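Single-strand DNA-binding protein (Agrobacterium tumefaciens, PDB 3BTP) binds single-stranded DNA regardless of its sequence and mediates nuclear uptake of the single-stranded T-DNA during plant transformation by the bacterium. Local coordinates at residues D170-E173 / Q174-A177; I313-D316 / S317-E321; V455-P459 / N460-V464; T494-V498 / V499-R503. All blocks are in the same frame, centred on the assembly; numbering follows the deposited sequence.

Interaction 1: D170-E173 / Q174-A177. Unlike the reference sequence in segment 170-173: Leu171 (reference Ile).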
# COMPACT_ATOMS: atom_id res chain seq x y z
N ASP A 170 0.80 -12.32 9.13
CA ASP A 170 -0.51 -12.80 8.65
C ASP A 170 -0.70 -14.28 9.01
O ASP A 170 0.27 -15.01 9.16
CB ASP A 170 -0.71 -12.58 7.15
CG ASP A 170 0.24 -13.38 6.35
OD1 ASP A 170 1.42 -13.40 6.75
OD2 ASP A 170 -0.19 -14.03 5.34
N LEU A 171 -1.94 -14.70 9.19
CA LEU A 171 -2.17 -16.13 9.41
C LEU A 171 -2.33 -16.88 8.09
O LEU A 171 -3.13 -16.48 7.24
CB LEU A 171 -3.40 -16.38 10.31
CG LEU A 171 -3.26 -15.40 11.50
CD1 LEU A 171 -4.60 -15.24 12.09
CD2 LEU A 171 -2.23 -15.85 12.56
N PRO A 172 -1.59 -17.98 7.96
CA PRO A 172 -1.78 -18.98 6.91
C PRO A 172 -3.25 -19.32 6.71
O PRO A 172 -3.98 -19.58 7.69
CB PRO A 172 -1.01 -20.18 7.44
CG PRO A 172 0.16 -19.53 8.13
CD PRO A 172 -0.47 -18.34 8.84
N GLU A 173 -3.66 -19.19 5.45
CA GLU A 173 -4.87 -19.78 4.85
C GLU A 173 -5.41 -21.06 5.53
O GLU A 173 -6.58 -21.13 5.86
CB GLU A 173 -4.60 -20.07 3.35
CG GLU A 173 -5.72 -20.89 2.61
CD GLU A 173 -7.13 -20.34 2.89
OE1 GLU A 173 -7.23 -19.10 3.16
OE2 GLU A 173 -8.12 -21.13 2.86
N GLN A 174 -4.55 -22.05 5.74
CA GLN A 174 -5.01 -23.34 6.23
C GLN A 174 -5.38 -23.23 7.69
O GLN A 174 -6.44 -23.71 8.11
CB GLN A 174 -3.96 -24.45 6.00
CG GLN A 174 -3.78 -24.89 4.51
CD GLN A 174 -5.09 -24.95 3.64
OE1 GLN A 174 -5.90 -25.91 3.73
NE2 GLN A 174 -5.28 -23.93 2.79
N LEU A 175 -4.49 -22.59 8.44
CA LEU A 175 -4.68 -22.32 9.86
C LEU A 175 -5.92 -21.48 10.07
O LEU A 175 -6.77 -21.84 10.86
CB LEU A 175 -3.43 -21.65 10.43
CG LEU A 175 -3.16 -21.47 11.92
CD1 LEU A 175 -1.76 -20.90 12.03
CD2 LEU A 175 -4.16 -20.53 12.62
N ALA A 176 -6.07 -20.39 9.33
CA ALA A 176 -7.29 -19.61 9.45
C ALA A 176 -8.55 -20.51 9.34
O ALA A 176 -9.35 -20.56 10.27
CB ALA A 176 -7.31 -18.41 8.46
N ALA A 177 -8.69 -21.25 8.23
CA ALA A 177 -9.85 -22.15 7.94
C ALA A 177 -10.21 -23.13 9.09
O ALA A 177 -11.37 -23.22 9.54
CB ALA A 177 -9.61 -22.93 6.59
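Pro172 and Ala176 meet through their backbones: Pro172 O accepts the amide of Ala176, with N to O 2.8 Å and an almost straight N-H...O angle of 175°. This bond opens the helical pattern of 173-177, and the next one follows one residue on, from Ala177 N to Glu173 O at 3.2 Å. The ordered, apolar side is that of the proline, where Pro172 CB lies 4.1 Å from Leu175 CB. Leu175 CB also rests 3.5 Å from Pro172 O. Leu175 carries its CG anti to the backbone N (chi1 -167°), which places CG beside its own carbonyl carbon.

The other side is exposed and open to solvent. Here Glu173 and Gln174 bend at their second torsion and pass at a slant, a close brush between neighbours in sequence that brings Gln174 NE2 to 3.1 Å from Glu173 CG while the carboxylate and amide planes stand 58° apart. These exposed polar ends contrast with the apolar flank.

That flank faces helix 186-206: Leu171, Pro172 and Leu175 all touch Tyr194, and Leu171 also meets Cys191, so the short helix 173-177 and the loop leading into it lean on this long helix.

Interaction 2: I313-D316 / S317-E321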
# COMPACT_ATOMS: atom_id res chain seq x y z
N ILE A 313 3.01 3.91 11.16
CA ILE A 313 3.82 3.40 10.06
C ILE A 313 4.52 4.49 9.26
O ILE A 313 3.91 5.45 8.87
CB ILE A 313 3.00 2.47 9.08
CG1 ILE A 313 2.21 1.41 9.86
CG2 ILE A 313 3.89 1.90 7.94
CD1 ILE A 313 1.23 0.74 8.98
N MET A 314 5.80 4.30 8.99
CA MET A 314 6.57 5.16 8.12
C MET A 314 6.71 4.52 6.77
O MET A 314 7.56 3.65 6.55
CB MET A 314 7.96 5.35 8.76
CG MET A 314 7.82 5.84 10.14
SD MET A 314 8.08 7.60 10.41
CE MET A 314 7.93 8.27 8.96
N HIS A 315 5.84 4.95 5.85
CA HIS A 315 5.81 4.43 4.52
C HIS A 315 6.88 5.09 3.67
O HIS A 315 7.04 6.34 3.69
CB HIS A 315 4.45 4.62 3.84
CG HIS A 315 3.32 3.87 4.48
ND1 HIS A 315 3.05 2.52 4.22
CD2 HIS A 315 2.35 4.28 5.32
CE1 HIS A 315 1.98 2.14 4.90
NE2 HIS A 315 1.53 3.19 5.57
N ASP A 316 7.64 4.25 2.96
CA ASP A 316 8.55 4.69 1.96
C ASP A 316 7.76 5.45 0.91
O ASP A 316 6.70 5.02 0.45
CB ASP A 316 9.26 3.52 1.29
CG ASP A 316 10.41 3.99 0.39
OD1 ASP A 316 11.51 4.42 0.92
OD2 ASP A 316 10.21 3.97 -0.84
N SER A 317 8.33 6.60 0.53
CA SER A 317 7.78 7.53 -0.47
C SER A 317 7.51 6.86 -1.86
O SER A 317 6.43 7.06 -2.47
CB SER A 317 8.74 8.74 -0.56
OG SER A 317 9.86 8.42 -1.39
N LYS A 318 8.45 6.06 -2.34
CA LYS A 318 8.24 5.29 -3.60
C LYS A 318 7.18 4.20 -3.48
O LYS A 318 6.43 3.96 -4.41
CB LYS A 318 9.57 4.66 -4.05
CG LYS A 318 10.69 5.68 -4.17
CD LYS A 318 11.97 5.13 -4.93
CE LYS A 318 12.85 6.43 -5.40
NZ LYS A 318 13.23 6.44 -6.86
N TYR A 319 7.12 3.49 -2.36
CA TYR A 319 5.96 2.61 -2.13
C TYR A 319 4.58 3.37 -2.28
O TYR A 319 3.64 2.91 -2.95
CB TYR A 319 6.00 1.91 -0.76
CG TYR A 319 4.86 0.94 -0.69
CD1 TYR A 319 4.82 -0.17 -1.52
CD2 TYR A 319 3.76 1.18 0.13
CE1 TYR A 319 3.77 -1.06 -1.48
CE2 TYR A 319 2.69 0.30 0.20
CZ TYR A 319 2.69 -0.81 -0.64
OH TYR A 319 1.64 -1.71 -0.60
N LEU A 320 4.48 4.51 -1.63
CA LEU A 320 3.25 5.34 -1.72
C LEU A 320 2.91 5.74 -3.17
O LEU A 320 1.78 5.61 -3.60
CB LEU A 320 3.43 6.60 -0.84
CG LEU A 320 3.43 6.42 0.69
CD1 LEU A 320 3.69 7.77 1.42
CD2 LEU A 320 2.14 5.78 1.17
N GLU A 321 3.91 6.20 -3.93
CA GLU A 321 3.71 6.55 -5.33
C GLU A 321 3.33 5.36 -6.18
O GLU A 321 2.46 5.51 -7.07
CB GLU A 321 4.99 7.14 -5.97
CG GLU A 321 5.32 8.50 -5.44
CD GLU A 321 4.25 9.49 -5.84
OE1 GLU A 321 4.00 9.65 -7.06
OE2 GLU A 321 3.65 10.07 -4.93
O HOH W 1 11.84 6.72 -0.76
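Asp316 OD2 meets the first turn of the helix that follows it, receiving two weak bonds, from Lys318 N at 3.1 Å and from Tyr319 N at 3.5 Å. With CG anti to the backbone N (chi1 -170°), the carboxylate folds over that turn. OD2 also lies alongside the Lys318 side chain, 3.3 Å from its CB. The main chain adds a firmer link, Leu320 N to Asp316 O at 3.1 Å, the donor lying in the carbonyl plane. The other carboxylate oxygen, OD1, is paired with Lys306 and takes a hydrogen from a water, 2.9 Å away, that also binds Ser317 OG.

The CB of His315 packs 3.7 Å from Leu320 CD2, the two side chains crossing at about a right angle, and Ile313 CG2 sits over the centre of the imidazole ring. NE2 is hydrogen-bonded to an acidic side chain of another protein's chain, whereas ND1 is buried without a partner.

Strand 314-316 and helix 317-321 meet at 72°, a strand-to-helix junction in which the last strand residue is an aspartate N-cap, its side chain weakly receiving amides that the first turn leaves without a main-chain acceptor.

Interaction 3: V455-P459 / N460-V464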
# COMPACT_ATOMS: atom_id res chain seq x y z
N VAL A 455 -13.93 -1.82 -11.35
CA VAL A 455 -13.81 -0.58 -10.65
C VAL A 455 -12.39 -0.38 -10.13
O VAL A 455 -11.91 -1.22 -9.43
CB VAL A 455 -14.87 -0.48 -9.43
CG1 VAL A 455 -14.71 0.87 -8.72
CG2 VAL A 455 -16.35 -0.68 -9.95
N ALA A 456 -11.78 0.78 -10.41
CA ALA A 456 -10.45 1.11 -9.96
C ALA A 456 -10.43 1.52 -8.48
O ALA A 456 -11.23 2.28 -8.02
CB ALA A 456 -9.84 2.23 -10.85
N ASP A 457 -9.50 0.97 -7.73
CA ASP A 457 -9.52 1.13 -6.28
C ASP A 457 -8.11 0.83 -5.84
O ASP A 457 -7.78 -0.33 -5.60
CB ASP A 457 -10.46 0.07 -5.71
CG ASP A 457 -10.50 0.05 -4.18
OD1 ASP A 457 -10.45 1.17 -3.52
OD2 ASP A 457 -10.60 -1.10 -3.66
N GLY A 458 -7.29 1.86 -5.76
CA GLY A 458 -5.87 1.69 -5.64
C GLY A 458 -5.22 1.19 -6.94
O GLY A 458 -5.69 1.49 -8.05
N PRO A 459 -4.10 0.46 -6.82
CA PRO A 459 -3.43 -0.16 -7.95
C PRO A 459 -4.03 -1.50 -8.37
O PRO A 459 -3.31 -2.39 -8.83
CB PRO A 459 -1.97 -0.24 -7.49
CG PRO A 459 -2.01 -0.26 -6.06
CD PRO A 459 -3.36 0.28 -5.57
N ASN A 460 -5.35 -1.62 -8.24
CA ASN A 460 -6.04 -2.75 -8.77
C ASN A 460 -7.52 -2.37 -9.16
O ASN A 460 -8.07 -1.39 -8.66
CB ASN A 460 -5.88 -3.98 -7.87
CG ASN A 460 -6.74 -3.96 -6.57
OD1 ASN A 460 -7.38 -2.97 -6.19
ND2 ASN A 460 -6.77 -5.10 -5.93
N LEU A 461 -8.09 -3.13 -10.11
CA LEU A 461 -9.46 -3.01 -10.52
C LEU A 461 -10.18 -4.19 -9.96
O LEU A 461 -9.73 -5.30 -10.07
CB LEU A 461 -9.58 -3.00 -12.04
CG LEU A 461 -8.90 -1.89 -12.94
CD1 LEU A 461 -8.68 -0.54 -12.32
CD2 LEU A 461 -7.66 -2.29 -13.46
N ARG A 462 -11.36 -3.92 -9.38
CA ARG A 462 -12.21 -4.91 -8.73
C ARG A 462 -13.61 -4.97 -9.35
O ARG A 462 -14.12 -4.00 -9.91
CB ARG A 462 -12.29 -4.59 -7.24
CG ARG A 462 -10.94 -4.46 -6.52
CD ARG A 462 -10.08 -5.74 -6.41
NE ARG A 462 -10.81 -6.97 -5.93
CZ ARG A 462 -10.95 -7.28 -4.63
NH1 ARG A 462 -10.46 -6.51 -3.71
NH2 ARG A 462 -11.60 -8.35 -4.24
N GLU A 463 -14.20 -6.14 -9.32
CA GLU A 463 -15.60 -6.35 -9.61
C GLU A 463 -16.46 -5.65 -8.58
O GLU A 463 -16.10 -5.48 -7.41
CB GLU A 463 -15.89 -7.87 -9.62
CG GLU A 463 -15.24 -8.60 -10.77
CD GLU A 463 -15.92 -9.94 -11.10
OE1 GLU A 463 -17.18 -10.01 -10.84
OE2 GLU A 463 -15.22 -10.89 -11.65
N VAL A 464 -17.64 -5.22 -9.01
CA VAL A 464 -18.51 -4.44 -8.10
C VAL A 464 -18.87 -5.20 -6.77
O VAL A 464 -18.76 -4.60 -5.68
CB VAL A 464 -19.80 -3.99 -8.82
CG1 VAL A 464 -20.73 -3.32 -7.85
CG2 VAL A 464 -19.48 -3.10 -10.02
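Val455 to Val464 form a beta hairpin, two adjacent strands of an eight-stranded antiparallel sheet closed into a barrel. Val455 and Arg462 make a hydrogen-bonded antiparallel pair: Val455 N reaches Arg462 O at 2.6 Å, and Arg462 N returns to Val455 O at 2.8 Å. The same Val455 oxygen is also approached by Leu461 CA at 3.2 Å, a CA-H...O contact, which gives it two donors of very different strength. Nearer the turn, Asp457 N gives a bond of 2.9 Å to Asn460 O, and Gly458 and Pro459 carry the chain round between them; Gly458 turns with a positive phi of 71°, which glycine adopts easily, and a CB there would clash with Pro459 CD.

Side chains divide between the two faces of the sheet. On the face of Val455 and Arg462, the valine extends to Val464, their CG2 methyls 4.0 Å apart. Arg462 starts on this face, but bends at its second and third torsions lead its guanidinium away to a salt bridge with Asp466; Asp457 OD1 in turn pairs with Lys471. Strand 367-370 flanks the hairpin beside 460-462, and 480-485 flanks it beside 453-456.

On the opposite face, Ala456 and Leu461 form the non-hydrogen-bonded pair. The placing of Leu461 CD1 is doubtful, since it is modelled only 3.3 Å from Ala456 CB.

Interaction 4: T494-V498 / V499-R503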
# COMPACT_ATOMS: atom_id res chain seq x y z
N THR A 494 -12.94 -5.35 -24.68
CA THR A 494 -12.41 -4.13 -24.09
C THR A 494 -13.25 -3.66 -22.91
O THR A 494 -14.38 -4.11 -22.72
CB THR A 494 -12.16 -3.02 -25.17
OG1 THR A 494 -13.41 -2.56 -25.68
CG2 THR A 494 -11.28 -3.55 -26.35
N TYR A 495 -12.68 -2.77 -22.11
CA TYR A 495 -13.36 -2.07 -21.10
C TYR A 495 -13.15 -0.58 -21.37
O TYR A 495 -12.02 -0.14 -21.56
CB TYR A 495 -12.74 -2.31 -19.70
CG TYR A 495 -13.11 -3.64 -19.11
CD1 TYR A 495 -14.32 -3.80 -18.45
CD2 TYR A 495 -12.24 -4.76 -19.27
CE1 TYR A 495 -14.68 -5.05 -17.91
CE2 TYR A 495 -12.57 -5.98 -18.75
CZ TYR A 495 -13.81 -6.12 -18.11
OH TYR A 495 -14.13 -7.35 -17.58
N THR A 496 -14.21 0.21 -21.20
CA THR A 496 -14.16 1.61 -21.51
C THR A 496 -14.79 2.34 -20.33
O THR A 496 -15.74 1.84 -19.76
CB THR A 496 -14.86 1.94 -22.87
OG1 THR A 496 -14.12 1.35 -23.92
CG2 THR A 496 -14.84 3.46 -23.18
N ASN A 497 -14.21 3.48 -19.95
CA ASN A 497 -14.65 4.35 -18.79
C ASN A 497 -16.14 4.75 -18.98
O ASN A 497 -16.54 5.05 -20.11
CB ASN A 497 -13.74 5.57 -18.93
CG ASN A 497 -13.85 6.64 -17.85
OD1 ASN A 497 -14.72 6.68 -16.95
ND2 ASN A 497 -12.91 7.60 -17.98
N VAL A 498 -16.94 4.78 -17.90
CA VAL A 498 -18.32 5.30 -18.01
C VAL A 498 -18.43 6.71 -18.61
O VAL A 498 -19.38 6.98 -19.35
CB VAL A 498 -19.22 5.17 -16.70
CG1 VAL A 498 -19.94 3.84 -16.64
CG2 VAL A 498 -18.49 5.42 -15.47
N VAL A 499 -17.45 7.59 -18.36
CA VAL A 499 -17.43 8.98 -18.85
C VAL A 499 -17.45 9.08 -20.36
O VAL A 499 -18.07 10.01 -20.95
CB VAL A 499 -16.20 9.81 -18.29
CG1 VAL A 499 -16.14 11.18 -18.92
CG2 VAL A 499 -16.30 9.97 -16.75
N GLU A 500 -16.79 8.12 -20.99
CA GLU A 500 -16.91 8.01 -22.42
C GLU A 500 -18.32 7.58 -22.84
O GLU A 500 -18.76 7.97 -23.91
CB GLU A 500 -15.85 7.07 -23.01
CG GLU A 500 -14.51 7.70 -23.11
CD GLU A 500 -14.53 8.82 -24.15
OE1 GLU A 500 -14.57 8.46 -25.37
OE2 GLU A 500 -14.55 10.02 -23.75
N TYR A 501 -19.00 6.76 -22.04
CA TYR A 501 -20.37 6.34 -22.41
C TYR A 501 -21.33 7.57 -22.44
O TYR A 501 -22.13 7.72 -23.36
CB TYR A 501 -20.92 5.25 -21.50
CG TYR A 501 -20.56 3.84 -21.94
CD1 TYR A 501 -19.28 3.34 -21.76
CD2 TYR A 501 -21.50 3.03 -22.57
CE1 TYR A 501 -18.94 2.07 -22.15
CE2 TYR A 501 -21.19 1.71 -23.02
CZ TYR A 501 -19.90 1.24 -22.79
OH TYR A 501 -19.59 -0.03 -23.16
N GLU A 502 -21.18 8.42 -21.45
CA GLU A 502 -21.89 9.68 -21.34
C GLU A 502 -21.56 10.68 -22.43
O GLU A 502 -22.43 11.30 -22.98
CB GLU A 502 -21.55 10.28 -19.98
CG GLU A 502 -22.71 10.64 -19.17
CD GLU A 502 -22.26 11.13 -17.77
OE1 GLU A 502 -21.76 10.26 -16.98
OE2 GLU A 502 -22.40 12.37 -17.50
N ARG A 503 -20.30 10.82 -22.76
CA ARG A 503 -19.84 11.79 -23.73
C ARG A 503 -20.38 11.39 -25.10
O ARG A 503 -20.98 12.20 -25.78
CB ARG A 503 -18.31 11.93 -23.70
CG ARG A 503 -17.72 12.89 -24.78
CD ARG A 503 -16.15 12.90 -24.68
NE ARG A 503 -15.55 11.72 -25.37
CZ ARG A 503 -15.53 11.56 -26.69
NH1 ARG A 503 -16.10 12.46 -27.51
NH2 ARG A 503 -14.98 10.49 -27.22
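Strand 494-497 runs into helix 499-503 at 70°, and the backbone turns at Asn497 and Val498, which meet the amides of Val499, Glu500, Tyr501 and Glu502. Glu502 N bonds to Val498 O at 3.1 Å, the regular helical link, while Glu500 N reaches Asn497 O, and Tyr501 N reaches Val498 O, only weakly. Asn497 is the N-cap: Val499 N points to its OD1 at 3.2 Å, along a straight N-H line (168°) but from above the amide, 67° out of the carbonyl plane. With CG anti to the backbone N, the Asn497 side chain runs beside that of Val499, OD1 also lying 3.7 Å from Val499 CG2.

Beyond the cap, Thr496 CG2 touches Glu500 CB at 3.8 Å. Tyr501 brings the edge of its ring to the turn, CD1 3.6 Å from Asn497 O in the ring plane. Within the helix, Arg503, three residues after Glu500, grips its carboxylate side-on, NE to OE2 at 2.6 Å and NH2 to OE1 at 2.8 Å, which would hold the two flat groups against rotation.

Tyr501 OH bonds to Asp484 and so ties the helix to strand 480-485; Thr496 OG1 bonds to the same carboxylate from strand 494-497, which lies between 480-485 and 405-407 in the barrel.

Along the chain the four contacts come in series, with no overlap, and none touches another. Interaction 1, at the surface beside helix 186-206, lies apart, its centre 25 to 40 Å from the centres of the others. Interaction 2 lies on strand 314-316, an outer strand of a four-stranded antiparallel sheet, about 7 Å from the centre of the chain. Interactions 3 and 4 belong instead to the eight-stranded barrel, where strand 480-485 separates the hairpin from strand 494-497; their centres are 16 Å apart and their nearest atoms about 7 Å. Two separate sheets thus each pass into a helix through a side-chain-capped junction, at Asp316 and at Asn497.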